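ABC-type amino acid transport system, periplasmic component (Caldanaerobacter subterraneus subsp. tengcongensis MB4, PDB 4YMX) binds arginine in the cleft between two lobes, acting as the substrate-binding protein of an amino acid ABC transporter. Local coordinates at residues D87-I92 with Q171-S176; D121-S126 with S222-A227; V130-D135 with C187-V192; I149-G154 with V167-L172; E158-K163 with N216-G221. One frame throughout, in Å; residues are numbered along the deposited sequence.

Interaction 1 of 5, residues D87-I92 with Q171-S176; sequences DFKGLI and QLNRVS. With ARG (arginine), chain C.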
# COMPACT_ATOMS: atom_id res chain seq x y z
N ASP A 87 11.73 -2.08 -1.23
CA ASP A 87 11.23 -0.99 -0.41
C ASP A 87 10.28 -0.12 -1.22
O ASP A 87 10.56 0.16 -2.39
CB ASP A 87 12.38 -0.14 0.12
CG ASP A 87 13.29 -0.89 1.08
OD1 ASP A 87 12.85 -1.86 1.72
OD2 ASP A 87 14.46 -0.47 1.21
N PHE A 88 9.16 0.27 -0.63
CA PHE A 88 8.16 1.06 -1.35
C PHE A 88 8.76 2.29 -2.04
O PHE A 88 8.44 2.61 -3.19
CB PHE A 88 7.02 1.49 -0.42
CG PHE A 88 5.94 2.29 -1.12
CD1 PHE A 88 4.88 1.65 -1.76
CD2 PHE A 88 6.00 3.68 -1.14
CE1 PHE A 88 3.90 2.39 -2.41
CE2 PHE A 88 5.02 4.41 -1.78
CZ PHE A 88 3.95 3.77 -2.40
N LYS A 89 9.67 2.97 -1.33
CA LYS A 89 10.30 4.17 -1.85
C LYS A 89 11.08 3.97 -3.17
O LYS A 89 11.30 4.93 -3.91
CB LYS A 89 11.25 4.76 -0.79
CG LYS A 89 12.47 3.90 -0.53
CD LYS A 89 13.30 4.44 0.62
CE LYS A 89 14.62 3.69 0.71
NZ LYS A 89 15.45 4.18 1.86
N GLY A 90 11.47 2.73 -3.45
CA GLY A 90 12.20 2.43 -4.67
C GLY A 90 11.32 2.09 -5.85
O GLY A 90 11.82 1.92 -6.96
N LEU A 91 10.01 2.00 -5.65
CA LEU A 91 9.13 1.52 -6.72
C LEU A 91 9.04 2.45 -7.92
O LEU A 91 9.23 2.02 -9.06
CB LEU A 91 7.72 1.20 -6.18
CG LEU A 91 7.69 -0.02 -5.27
CD1 LEU A 91 6.37 -0.03 -4.52
CD2 LEU A 91 7.85 -1.31 -6.06
N ILE A 92 8.78 3.74 -7.68
CA ILE A 92 8.73 4.68 -8.80
C ILE A 92 10.10 4.82 -9.51
O ILE A 92 10.15 4.77 -10.75
CB ILE A 92 8.06 6.01 -8.40
CG1 ILE A 92 6.55 5.78 -8.28
CG2 ILE A 92 8.37 7.11 -9.42
CD1 ILE A 92 5.80 6.94 -7.67
N GLN A 171 11.12 7.52 10.16
CA GLN A 171 10.93 7.10 8.78
C GLN A 171 11.47 5.70 8.55
O GLN A 171 12.65 5.43 8.81
CB GLN A 171 11.61 8.11 7.84
CG GLN A 171 10.90 9.45 7.87
CD GLN A 171 11.73 10.58 7.29
OE1 GLN A 171 12.71 11.01 7.88
NE2 GLN A 171 11.32 11.07 6.12
N LEU A 172 10.61 4.81 8.05
CA LEU A 172 10.97 3.41 7.85
C LEU A 172 10.83 2.99 6.38
O LEU A 172 9.93 3.45 5.67
CB LEU A 172 10.08 2.51 8.71
CG LEU A 172 10.33 2.42 10.22
CD1 LEU A 172 11.78 2.00 10.51
CD2 LEU A 172 9.98 3.72 10.95
N ASN A 173 11.70 2.09 5.94
CA ASN A 173 11.56 1.49 4.62
C ASN A 173 10.31 0.63 4.50
O ASN A 173 9.61 0.69 3.49
CB ASN A 173 12.78 0.64 4.29
CG ASN A 173 14.02 1.47 4.06
OD1 ASN A 173 13.93 2.64 3.67
ND2 ASN A 173 15.18 0.87 4.30
N ARG A 174 10.05 -0.18 5.53
CA ARG A 174 8.99 -1.19 5.49
C ARG A 174 8.02 -1.04 6.65
O ARG A 174 8.40 -0.74 7.78
CB ARG A 174 9.61 -2.59 5.53
CG ARG A 174 10.57 -2.87 4.38
CD ARG A 174 9.82 -3.20 3.11
NE ARG A 174 9.45 -4.61 3.05
CZ ARG A 174 9.19 -5.28 1.93
NH1 ARG A 174 9.25 -4.67 0.76
NH2 ARG A 174 8.88 -6.57 1.99
N VAL A 175 6.75 -1.26 6.34
CA VAL A 175 5.67 -1.11 7.31
C VAL A 175 5.85 -2.04 8.51
O VAL A 175 5.50 -1.68 9.64
CB VAL A 175 4.30 -1.35 6.64
CG1 VAL A 175 3.18 -1.33 7.66
CG2 VAL A 175 4.07 -0.30 5.56
N SER A 176 6.40 -3.23 8.27
CA SER A 176 6.58 -4.19 9.36
C SER A 176 7.44 -3.61 10.49
O SER A 176 7.20 -3.88 11.66
CB SER A 176 7.18 -5.48 8.82
OG SER A 176 8.36 -5.21 8.09
N ARG C . -1.17 4.30 -0.35
CA ARG C . 0.09 4.87 0.20
C ARG C . 0.91 5.52 -0.89
O ARG C . 0.59 5.41 -2.07
CB ARG C . 0.91 3.77 0.89
CG ARG C . 1.20 2.58 -0.00
CD ARG C . 2.23 1.65 0.62
NE ARG C . 2.27 0.37 -0.06
CZ ARG C . 3.07 -0.64 0.27
NH1 ARG C . 3.92 -0.52 1.27
NH2 ARG C . 3.02 -1.76 -0.42
OXT ARG C . 1.92 6.17 -0.61
O HOH W 1 14.74 -2.11 4.30
O HOH W 2 9.76 2.90 1.60

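Interaction 2 of 5, residues D121-S126 with S222-A227; sequences DLYYDS and SAVAVA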
# COMPACT_ATOMS: atom_id res chain seq x y z
N ASP A 121 -6.86 3.61 -13.89
CA ASP A 121 -8.04 3.93 -13.11
C ASP A 121 -7.87 3.35 -11.71
O ASP A 121 -7.14 2.37 -11.51
CB ASP A 121 -9.28 3.31 -13.77
CG ASP A 121 -9.58 3.92 -15.13
OD1 ASP A 121 -9.48 5.15 -15.27
OD2 ASP A 121 -9.94 3.16 -16.05
N LEU A 122 -8.53 3.97 -10.73
CA LEU A 122 -8.52 3.43 -9.37
C LEU A 122 -9.14 2.04 -9.34
O LEU A 122 -10.12 1.76 -10.04
CB LEU A 122 -9.28 4.35 -8.41
CG LEU A 122 -8.70 5.72 -8.13
CD1 LEU A 122 -9.71 6.55 -7.37
CD2 LEU A 122 -7.42 5.60 -7.31
N TYR A 123 -8.57 1.15 -8.52
CA TYR A 123 -9.14 -0.19 -8.36
C TYR A 123 -9.56 -0.49 -6.91
O TYR A 123 -10.14 -1.54 -6.64
CB TYR A 123 -8.20 -1.28 -8.89
CG TYR A 123 -6.90 -1.38 -8.13
CD1 TYR A 123 -6.84 -2.05 -6.91
CD2 TYR A 123 -5.73 -0.81 -8.63
CE1 TYR A 123 -5.65 -2.13 -6.20
CE2 TYR A 123 -4.54 -0.91 -7.92
CZ TYR A 123 -4.51 -1.57 -6.71
OH TYR A 123 -3.34 -1.65 -6.00
N TYR A 124 -9.26 0.42 -5.99
CA TYR A 124 -9.73 0.30 -4.61
C TYR A 124 -9.61 1.62 -3.89
O TYR A 124 -8.73 2.42 -4.20
CB TYR A 124 -8.96 -0.81 -3.87
CG TYR A 124 -9.80 -1.48 -2.79
CD1 TYR A 124 -10.94 -2.19 -3.13
CD2 TYR A 124 -9.45 -1.40 -1.45
CE1 TYR A 124 -11.72 -2.80 -2.16
CE2 TYR A 124 -10.23 -2.00 -0.47
CZ TYR A 124 -11.36 -2.71 -0.83
OH TYR A 124 -12.15 -3.31 0.12
N ASP A 125 -10.48 1.88 -2.92
CA ASP A 125 -10.40 3.10 -2.15
C ASP A 125 -9.40 2.87 -1.00
O ASP A 125 -8.95 1.75 -0.77
CB ASP A 125 -11.80 3.46 -1.62
CG ASP A 125 -11.87 4.87 -1.04
OD1 ASP A 125 -10.96 5.69 -1.32
OD2 ASP A 125 -12.85 5.15 -0.32
N SER A 126 -9.02 3.93 -0.30
CA SER A 126 -8.23 3.77 0.91
C SER A 126 -8.43 4.94 1.86
O SER A 126 -8.92 6.01 1.45
CB SER A 126 -6.73 3.59 0.60
OG SER A 126 -6.19 4.75 -0.00
N SER A 222 -6.08 3.46 -4.61
CA SER A 222 -4.95 2.74 -5.19
C SER A 222 -5.13 2.51 -6.69
O SER A 222 -6.25 2.29 -7.17
CB SER A 222 -4.76 1.40 -4.49
OG SER A 222 -4.53 1.62 -3.11
N ALA A 223 -4.03 2.61 -7.43
CA ALA A 223 -4.04 2.43 -8.88
C ALA A 223 -2.75 1.75 -9.31
O ALA A 223 -1.78 1.74 -8.55
CB ALA A 223 -4.21 3.76 -9.59
N VAL A 224 -2.73 1.20 -10.52
CA VAL A 224 -1.53 0.58 -11.07
C VAL A 224 -0.68 1.66 -11.73
O VAL A 224 -1.21 2.53 -12.43
CB VAL A 224 -1.88 -0.50 -12.11
CG1 VAL A 224 -0.63 -1.06 -12.76
CG2 VAL A 224 -2.68 -1.62 -11.46
N ALA A 225 0.62 1.62 -11.49
CA ALA A 225 1.54 2.55 -12.15
C ALA A 225 2.34 1.87 -13.26
O ALA A 225 2.77 0.71 -13.14
CB ALA A 225 2.49 3.20 -11.16
N VAL A 226 2.47 2.58 -14.38
CA VAL A 226 3.36 2.17 -15.46
C VAL A 226 4.27 3.33 -15.82
O VAL A 226 4.02 4.47 -15.42
CB VAL A 226 2.60 1.68 -16.74
CG1 VAL A 226 1.70 0.49 -16.42
CG2 VAL A 226 1.81 2.82 -17.38
N ALA A 227 5.32 3.04 -16.58
CA ALA A 227 6.25 4.09 -16.98
C ALA A 227 5.54 5.16 -17.82
O ALA A 227 4.59 4.86 -18.55
CB ALA A 227 7.40 3.51 -17.75
O HOH W 3 -1.09 -0.02 -6.65
O HOH W 4 -6.46 0.70 -1.58
O HOH W 5 -4.03 3.74 -1.19

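Interaction 3 of 5, residues V130-D135 with C187-V192; sequences VVVKND and CDAIVV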
# COMPACT_ATOMS: atom_id res chain seq x y z
N VAL A 130 -4.64 6.24 12.29
CA VAL A 130 -3.56 6.25 13.25
C VAL A 130 -3.64 4.97 14.09
O VAL A 130 -4.73 4.54 14.49
CB VAL A 130 -3.65 7.49 14.15
CG1 VAL A 130 -2.62 7.41 15.28
CG2 VAL A 130 -3.43 8.76 13.31
N VAL A 131 -2.50 4.32 14.31
CA VAL A 131 -2.43 3.16 15.19
C VAL A 131 -1.65 3.53 16.45
O VAL A 131 -0.58 4.15 16.36
CB VAL A 131 -1.74 1.96 14.50
CG1 VAL A 131 -1.72 0.75 15.43
CG2 VAL A 131 -2.43 1.61 13.19
N VAL A 132 -2.18 3.16 17.61
CA VAL A 132 -1.52 3.39 18.90
C VAL A 132 -1.67 2.14 19.76
O VAL A 132 -2.45 1.25 19.42
CB VAL A 132 -2.13 4.61 19.65
CG1 VAL A 132 -1.94 5.89 18.84
CG2 VAL A 132 -3.61 4.37 19.96
N LYS A 133 -0.95 2.08 20.87
CA LYS A 133 -1.17 1.00 21.83
C LYS A 133 -2.49 1.21 22.55
O LYS A 133 -2.99 2.35 22.64
CB LYS A 133 -0.05 0.95 22.87
CG LYS A 133 1.31 0.56 22.32
CD LYS A 133 1.34 -0.92 21.97
CE LYS A 133 2.72 -1.52 22.17
NZ LYS A 133 3.11 -1.67 23.60
N ASN A 134 -3.06 0.13 23.09
CA ASN A 134 -4.34 0.22 23.77
C ASN A 134 -4.36 1.21 24.94
O ASN A 134 -5.38 1.85 25.19
CB ASN A 134 -4.80 -1.17 24.25
CG ASN A 134 -5.32 -2.02 23.11
OD1 ASN A 134 -5.71 -1.51 22.06
ND2 ASN A 134 -5.33 -3.34 23.31
N ASP A 135 -3.22 1.35 25.61
CA ASP A 135 -3.14 2.25 26.76
C ASP A 135 -2.49 3.58 26.42
O ASP A 135 -1.97 4.28 27.30
CB ASP A 135 -2.40 1.59 27.93
CG ASP A 135 -0.93 1.34 27.64
OD1 ASP A 135 -0.52 1.39 26.46
OD2 ASP A 135 -0.18 1.07 28.60
N CYS A 187 8.04 4.56 19.06
CA CYS A 187 7.24 5.67 18.55
C CYS A 187 5.95 5.72 19.35
O CYS A 187 5.64 4.79 20.10
CB CYS A 187 6.96 5.52 17.05
SG CYS A 187 5.98 4.05 16.61
N ASP A 188 5.21 6.81 19.16
CA ASP A 188 3.97 7.02 19.89
C ASP A 188 2.78 6.59 19.05
O ASP A 188 1.71 6.28 19.59
CB ASP A 188 3.82 8.51 20.24
CG ASP A 188 4.92 9.00 21.15
OD1 ASP A 188 5.08 8.44 22.26
OD2 ASP A 188 5.63 9.95 20.77
N ALA A 189 2.95 6.58 17.73
CA ALA A 189 1.85 6.25 16.84
C ALA A 189 2.39 5.90 15.47
O ALA A 189 3.54 6.21 15.15
CB ALA A 189 0.88 7.42 16.73
N ILE A 190 1.57 5.21 14.69
CA ILE A 190 1.86 4.93 13.29
C ILE A 190 0.77 5.57 12.43
O ILE A 190 -0.40 5.58 12.82
CB ILE A 190 1.80 3.41 13.02
CG1 ILE A 190 2.78 2.65 13.91
CG2 ILE A 190 2.06 3.11 11.54
CD1 ILE A 190 2.55 1.14 13.87
N VAL A 191 1.12 6.10 11.26
CA VAL A 191 0.10 6.46 10.28
C VAL A 191 0.19 5.50 9.11
O VAL A 191 1.26 5.31 8.53
CB VAL A 191 0.28 7.91 9.76
CG1 VAL A 191 -0.75 8.22 8.67
CG2 VAL A 191 0.14 8.91 10.91
N VAL A 192 -0.93 4.86 8.78
CA VAL A 192 -0.96 3.79 7.79
C VAL A 192 -2.40 3.59 7.35
O VAL A 192 -3.31 4.05 8.03
CB VAL A 192 -0.33 2.49 8.37
CG1 VAL A 192 -1.24 1.87 9.42
CG2 VAL A 192 0.01 1.48 7.27
O HOH W 6 0.92 4.06 21.62

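Interaction 4 of 5, residues I149-G154 with V167-L172; sequences IAVQIG and VKLKQL. With ARG (arginine), chain C.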
# COMPACT_ATOMS: atom_id res chain seq x y z
N ILE A 149 6.14 9.83 15.37
CA ILE A 149 5.18 9.13 14.51
C ILE A 149 5.92 8.32 13.46
O ILE A 149 6.69 8.87 12.67
CB ILE A 149 4.25 10.14 13.82
CG1 ILE A 149 3.62 11.08 14.85
CG2 ILE A 149 3.20 9.41 12.98
CD1 ILE A 149 2.72 10.39 15.84
N ALA A 150 5.70 7.00 13.46
CA ALA A 150 6.34 6.13 12.48
C ALA A 150 5.55 6.14 11.18
O ALA A 150 4.32 6.02 11.18
CB ALA A 150 6.48 4.71 13.01
N VAL A 151 6.26 6.30 10.06
CA VAL A 151 5.67 6.31 8.73
C VAL A 151 6.59 5.65 7.72
O VAL A 151 7.81 5.58 7.93
CB VAL A 151 5.38 7.75 8.23
CG1 VAL A 151 4.31 8.42 9.08
CG2 VAL A 151 6.65 8.59 8.21
N GLN A 152 6.01 5.22 6.61
CA GLN A 152 6.78 4.61 5.54
C GLN A 152 7.31 5.68 4.59
O GLN A 152 6.56 6.54 4.11
CB GLN A 152 5.94 3.57 4.78
CG GLN A 152 6.68 2.91 3.63
CD GLN A 152 5.98 1.67 3.14
OE1 GLN A 152 4.76 1.67 2.92
NE2 GLN A 152 6.73 0.59 2.99
N ILE A 153 8.61 5.64 4.34
CA ILE A 153 9.24 6.59 3.43
C ILE A 153 8.60 6.57 2.05
O ILE A 153 8.41 5.51 1.46
CB ILE A 153 10.73 6.29 3.29
CG1 ILE A 153 11.42 6.47 4.63
CG2 ILE A 153 11.37 7.20 2.25
CD1 ILE A 153 12.73 5.74 4.71
N GLY A 154 8.25 7.75 1.56
CA GLY A 154 7.80 7.90 0.18
C GLY A 154 6.31 7.76 0.02
O GLY A 154 5.80 7.68 -1.10
N VAL A 167 5.89 17.54 14.77
CA VAL A 167 6.02 16.09 14.67
C VAL A 167 7.49 15.66 14.66
O VAL A 167 8.36 16.34 14.10
CB VAL A 167 5.29 15.54 13.41
CG1 VAL A 167 5.99 15.98 12.14
CG2 VAL A 167 5.18 14.02 13.47
N LYS A 168 7.76 14.54 15.32
CA LYS A 168 9.06 13.90 15.21
C LYS A 168 8.86 12.67 14.33
O LYS A 168 8.42 11.62 14.80
CB LYS A 168 9.60 13.51 16.58
CG LYS A 168 9.62 14.69 17.55
CD LYS A 168 10.16 14.30 18.92
CE LYS A 168 10.02 15.45 19.92
NZ LYS A 168 10.72 15.18 21.20
N LEU A 169 9.16 12.82 13.04
CA LEU A 169 8.98 11.72 12.10
C LEU A 169 9.99 10.61 12.37
O LEU A 169 11.18 10.87 12.54
CB LEU A 169 9.16 12.20 10.66
CG LEU A 169 8.02 12.89 9.92
CD1 LEU A 169 8.33 12.89 8.44
CD2 LEU A 169 6.68 12.22 10.19
N LYS A 170 9.51 9.38 12.39
CA LYS A 170 10.39 8.21 12.37
C LYS A 170 10.13 7.49 11.05
O LYS A 170 9.04 6.94 10.83
CB LYS A 170 10.11 7.28 13.55
CG LYS A 170 11.17 6.18 13.71
CD LYS A 170 10.89 5.31 14.93
CE LYS A 170 12.07 4.39 15.25
NZ LYS A 170 12.38 3.45 14.13
N GLN A 171 11.12 7.52 10.16
CA GLN A 171 10.93 7.10 8.78
C GLN A 171 11.47 5.70 8.55
O GLN A 171 12.65 5.43 8.81
CB GLN A 171 11.61 8.11 7.84
CG GLN A 171 10.90 9.45 7.87
CD GLN A 171 11.73 10.58 7.29
OE1 GLN A 171 12.71 11.01 7.88
NE2 GLN A 171 11.32 11.07 6.12
N LEU A 172 10.61 4.81 8.05
CA LEU A 172 10.97 3.41 7.85
C LEU A 172 10.83 2.99 6.38
O LEU A 172 9.93 3.45 5.67
CB LEU A 172 10.08 2.51 8.71
CG LEU A 172 10.33 2.42 10.22
CD1 LEU A 172 11.78 2.00 10.51
CD2 LEU A 172 9.98 3.72 10.95
N ARG C . -1.17 4.30 -0.35
CA ARG C . 0.09 4.87 0.20
C ARG C . 0.91 5.52 -0.89
O ARG C . 0.59 5.41 -2.07
CB ARG C . 0.91 3.77 0.89
CG ARG C . 1.20 2.58 -0.00
CD ARG C . 2.23 1.65 0.62
NE ARG C . 2.27 0.37 -0.06
CZ ARG C . 3.07 -0.64 0.27
NH1 ARG C . 3.92 -0.52 1.27
NH2 ARG C . 3.02 -1.76 -0.42
OXT ARG C . 1.92 6.17 -0.61

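Interaction 5 of 5, residues E158-K163 with N216-G221; sequences EEAAKK and NNVENG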
# COMPACT_ATOMS: atom_id res chain seq x y z
N GLU A 158 3.27 9.23 5.11
CA GLU A 158 4.32 10.16 5.51
C GLU A 158 3.92 11.61 5.24
O GLU A 158 4.13 12.48 6.09
CB GLU A 158 5.61 9.80 4.77
CG GLU A 158 6.76 10.79 4.97
CD GLU A 158 8.00 10.34 4.25
OE1 GLU A 158 7.93 10.17 3.01
OE2 GLU A 158 9.03 10.12 4.91
N GLU A 159 3.34 11.87 4.08
CA GLU A 159 2.83 13.21 3.75
C GLU A 159 1.84 13.70 4.80
O GLU A 159 1.87 14.87 5.22
CB GLU A 159 2.16 13.17 2.38
CG GLU A 159 1.61 14.49 1.92
CD GLU A 159 0.91 14.39 0.58
OE1 GLU A 159 1.26 13.49 -0.22
OE2 GLU A 159 -0.01 15.20 0.33
N ALA A 160 0.95 12.81 5.24
CA ALA A 160 -0.05 13.17 6.24
C ALA A 160 0.61 13.51 7.58
O ALA A 160 0.28 14.52 8.22
CB ALA A 160 -1.06 12.04 6.40
N ALA A 161 1.56 12.68 8.00
CA ALA A 161 2.22 12.88 9.29
C ALA A 161 3.05 14.15 9.33
O ALA A 161 3.17 14.78 10.38
CB ALA A 161 3.07 11.67 9.65
N LYS A 162 3.61 14.54 8.18
CA LYS A 162 4.47 15.73 8.12
C LYS A 162 3.72 17.01 8.46
O LYS A 162 4.34 18.02 8.79
CB LYS A 162 5.12 15.87 6.74
CG LYS A 162 6.32 14.99 6.53
CD LYS A 162 6.87 15.18 5.12
CE LYS A 162 8.17 14.43 4.90
NZ LYS A 162 8.67 14.60 3.51
N LYS A 163 2.40 16.97 8.37
CA LYS A 163 1.58 18.15 8.65
C LYS A 163 1.27 18.33 10.13
O LYS A 163 0.75 19.38 10.54
CB LYS A 163 0.29 18.09 7.82
CG LYS A 163 0.56 18.23 6.34
CD LYS A 163 -0.73 18.24 5.52
CE LYS A 163 -1.32 16.85 5.41
NZ LYS A 163 -2.57 16.84 4.61
N ASN A 216 -6.63 11.99 7.41
CA ASN A 216 -6.98 11.48 6.09
C ASN A 216 -7.05 12.57 5.01
O ASN A 216 -7.56 12.33 3.91
CB ASN A 216 -8.30 10.70 6.17
CG ASN A 216 -8.54 9.81 4.97
OD1 ASN A 216 -7.62 9.15 4.47
ND2 ASN A 216 -9.78 9.81 4.47
N ASN A 217 -6.51 13.75 5.30
CA ASN A 217 -6.55 14.86 4.35
C ASN A 217 -5.43 14.78 3.30
O ASN A 217 -4.68 15.74 3.08
CB ASN A 217 -6.53 16.21 5.06
CG ASN A 217 -7.80 16.48 5.85
OD1 ASN A 217 -8.81 15.80 5.68
ND2 ASN A 217 -7.75 17.49 6.70
N VAL A 218 -5.31 13.61 2.68
CA VAL A 218 -4.37 13.39 1.58
C VAL A 218 -5.14 12.71 0.47
O VAL A 218 -6.29 12.29 0.66
CB VAL A 218 -3.19 12.50 2.00
CG1 VAL A 218 -2.28 13.24 2.95
CG2 VAL A 218 -3.70 11.20 2.64
N GLU A 219 -4.52 12.60 -0.70
CA GLU A 219 -5.13 11.87 -1.81
C GLU A 219 -5.30 10.40 -1.42
O GLU A 219 -4.45 9.83 -0.72
CB GLU A 219 -4.29 12.04 -3.09
CG GLU A 219 -4.33 13.47 -3.63
CD GLU A 219 -3.11 13.86 -4.46
OE1 GLU A 219 -3.27 14.09 -5.68
OE2 GLU A 219 -2.01 13.97 -3.88
N ASN A 220 -6.40 9.79 -1.86
CA ASN A 220 -6.74 8.43 -1.48
C ASN A 220 -6.88 7.51 -2.68
O ASN A 220 -6.87 7.96 -3.83
CB ASN A 220 -8.05 8.39 -0.67
CG ASN A 220 -8.07 9.39 0.49
OD1 ASN A 220 -8.85 10.35 0.47
ND2 ASN A 220 -7.23 9.16 1.50
N GLY A 221 -6.98 6.22 -2.41
CA GLY A 221 -7.21 5.24 -3.45
C GLY A 221 -5.93 4.59 -3.94
O GLY A 221 -4.84 5.11 -3.71
O HOH W 7 -1.92 13.78 -1.38

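Interaction 1 of 5, residues D87-I92 with Q171-S176
Asp87 and Asn173 bring the backbones nearest, their CA atoms 5.6 Å apart, where the loop leading into helix 91-96 faces the turn between strand 168-172 and helix 175-183. This is a seam across the cleft of the two-lobed periplasmic binding protein fold, closed here over bound arginine. Lys89 has CG between its backbone N and carbonyl carbon (chi1 69°), and the chain runs extended beyond it. Its NZ donates to Asn173 OD1 at 2.8 Å, tilted from the amide carbonyl plane. The carboxylate of Asp87 stacks on the Asn173 amide with the two planes 26° apart, and is joined to it through water 1, which accepts from Asn173 ND2 and donates to Asp87 OD1. An alanine in place of Asn173 would probably leave the Lys89 ammonium without this acceptor and water 1 without one of its partners. Water 2 makes a second bridge, accepting from Lys89 N and donating to Asn173 O. Arg174 lays CD against Asp87 OD1 at 3.6 Å, but Arg174 NE and Asp87 OD1 are 4.6 Å apart with no N-H directed at the oxygen, so only the charges are near; the salt bridge of Arg174 is with Asp85. Phe88 has CG anti to the backbone N (chi1 -179°), and its ring lies with one face against the ligand side chain, Phe88 CD1 standing 3.4 Å from NE of the bound arginine.

Interaction 2 of 5, residues D121-S126 with S222-A227
The Tyr123 ring receives the carbonyl of Ser222 over one face, Ser222 O lying 3.5 Å above the ring plane and offset toward the rim, while Val224 N and water 3 lie in the plane at its edge. Tyr123 CE2 also comes within 3.5 Å of Ala223 C. The Tyr124 ring has water 4 at its edge, and outside the contact it stacks with Phe258 and meets Phe65 edge-to-face. A chi1 of 64° puts CG of Tyr123 between backbone N and carbonyl carbon, on the side where the ring meets Ser222 and Ala223. Two backbone bonds join the weakly bonded end of strand 117-124 to the start of 222-227: Tyr123 N to Ser222 O, and Ser222 N to Tyr124 O, each 2.9 Å. Water 3 links Tyr123 OH to Ala223 O at 2.7 Å from the latter. A phenylalanine in place of Tyr123 would probably leave this water without one partner and remove the weak bond to Asp66. Leu122 CD2 lies 3.5 Å from Ser222 O. Ser222 OG binds waters 4 and 5, which go on to Asp125 O and Ser126 OG. Where the chain leaves this sheet for the other lobe, water thus takes over from direct strand bonds as the link between the two segments.

Interaction 3 of 5, residues V130-D135 with C187-V192
The antiparallel neighbours 130-133 and 189-192 lie in the mixed sheet of one lobe, and Val131 and Ile190 form a hydrogen-bonded pair at their centre. Val131 N donates to Ile190 O and Ile190 N to Val131 O, both at 2.9 Å. Each of these oxygens also takes a CA-H contact: Val130 CA reaches Ile190 O at 3.3 Å and Ala189 CA reaches Val131 O at 3.2 Å. Val130 and Val191 follow as a non-hydrogen-bonded pair, their side chains on the face opposite that of Val131 and Ile190. The sheet belongs to the alpha/beta lobe of the binding-protein fold: strand 148-152 flanks 189-193, strand 207-210 flanks 128-133, and helix 175-183 packs on Val131 and Ile190 through Leu182. Ala189 CB packs against two valine methyls of the neighbouring strand, Val130 CG1 and Val132 CG1, each 3.8 Å away. Val132 puts CG1 anti to its carbonyl carbon (chi1 -62°), and this same methyl lies against Asp188 O. On the other face, Val131 CG2 meets Val192 CG1 at 4.0 Å, the two side chains crossing obliquely. Beyond the strand end, water 6 accepts from Lys133 N and donates to Asp188 O, while the Asp188 carboxylate bonds Thr148 N.

Interaction 4 of 5, residues I149-G154 with V167-L172
Gln152 and Ile153 both meet Leu172 O: Ile153 N donates to it at 2.9 Å, and Gln152 CA makes a CA-H contact of 3.4 Å. The Gln152 side chain leaves the end of its strand toward the pocket, CG anti to its backbone N (chi1 179°) and the chain extended, and OE1 accepts a hydrogen bond from NH1 of the bound arginine at 2.9 Å. Gln152 NE2 donates to Asn173 O, orienting the amide so that OE1 faces the ligand; Asp46 is a further, weak partner. The same strand pairing runs back from there. Leu172 N donates to Val151 O, Val151 N to Lys170 O and Lys170 N to Ile149 O, and Ile149 N closes the series on Lys168 O. Lys170 O is held twice, since Ala150 CA also lies 3.3 Å from it. Side chains pack on both faces: Ile149 CG1 touches Val167 CG2 at 3.6 Å, the two crossing at about a right angle; Ile153 CG1 and Gln171 CB meet at 3.6 Å, again crossing at about a right angle. On the other face Ala150 CB meets Leu172 CD2 at 4.2 Å. Further out, Glu158 bonds both Gly154 N and the Gln171 amide, and Asp181 forms a salt bridge with Lys170. Helix 156-161 packs over Ile149 and Val151, completing a beta-alpha-beta crossover between parallel neighbours, with the ligand-binding glutamine at the C-terminal end of its first strand.

Interaction 5 of 5, residues E158-K163 with N216-G221
Apolar packing centres on Val218 CG1, which lies 3.9 Å from Ala160 CB on the helix. This methyl is anti to the carbonyl carbon of Val218 (chi1 -70°) and is also neighboured by two charged side chains, Glu159 OE2 and Lys163 NZ each 4.0 Å from it. Among polar contacts, Lys163 NZ stands 2.8 Å from Asn217 O. Asn217 is the centre of an inverse gamma turn, with a weak bond from Val218 N to Asn216 O. Water mediates the third kind: water 7 accepts from Glu219 N and donates to Glu159 OE2 and to Glu219 OE2. The two carboxylate oxygens, Glu159 OE2 and Glu219 OE2, are 4.8 Å apart, and the shared water is likely to ease their mutual repulsion. Glu219 OE1 is bonded to Ala111 N. The contact is a surface one, where helix 156-161 of one lobe meets the connecting segment that returns the chain to the other, in the two-lobed binding-protein fold.

Overall arrangement
Interaction 2 belongs to the sheet of one lobe, while interactions 3 and 4 share the sheet of the other, joined where strand 148-152 pairs with 189-193; the centres of 3 and 4 are about 12 Å apart, those of 2 and 3 about 26 Å. The chain crosses between lobes after strand 117-124 and returns through 216-221, so interaction 5, its centre about 16 Å from that of interaction 2, touches it where Ser126 OG meets Gly221 N. Interaction 1 shares Gln171 and Leu172 with interaction 4 and joins the lobes across the cleft. Interactions 1 and 4 both touch the bound arginine, which would probably couple lobe closure to the ligand, consistent with a substrate-loaded closed state.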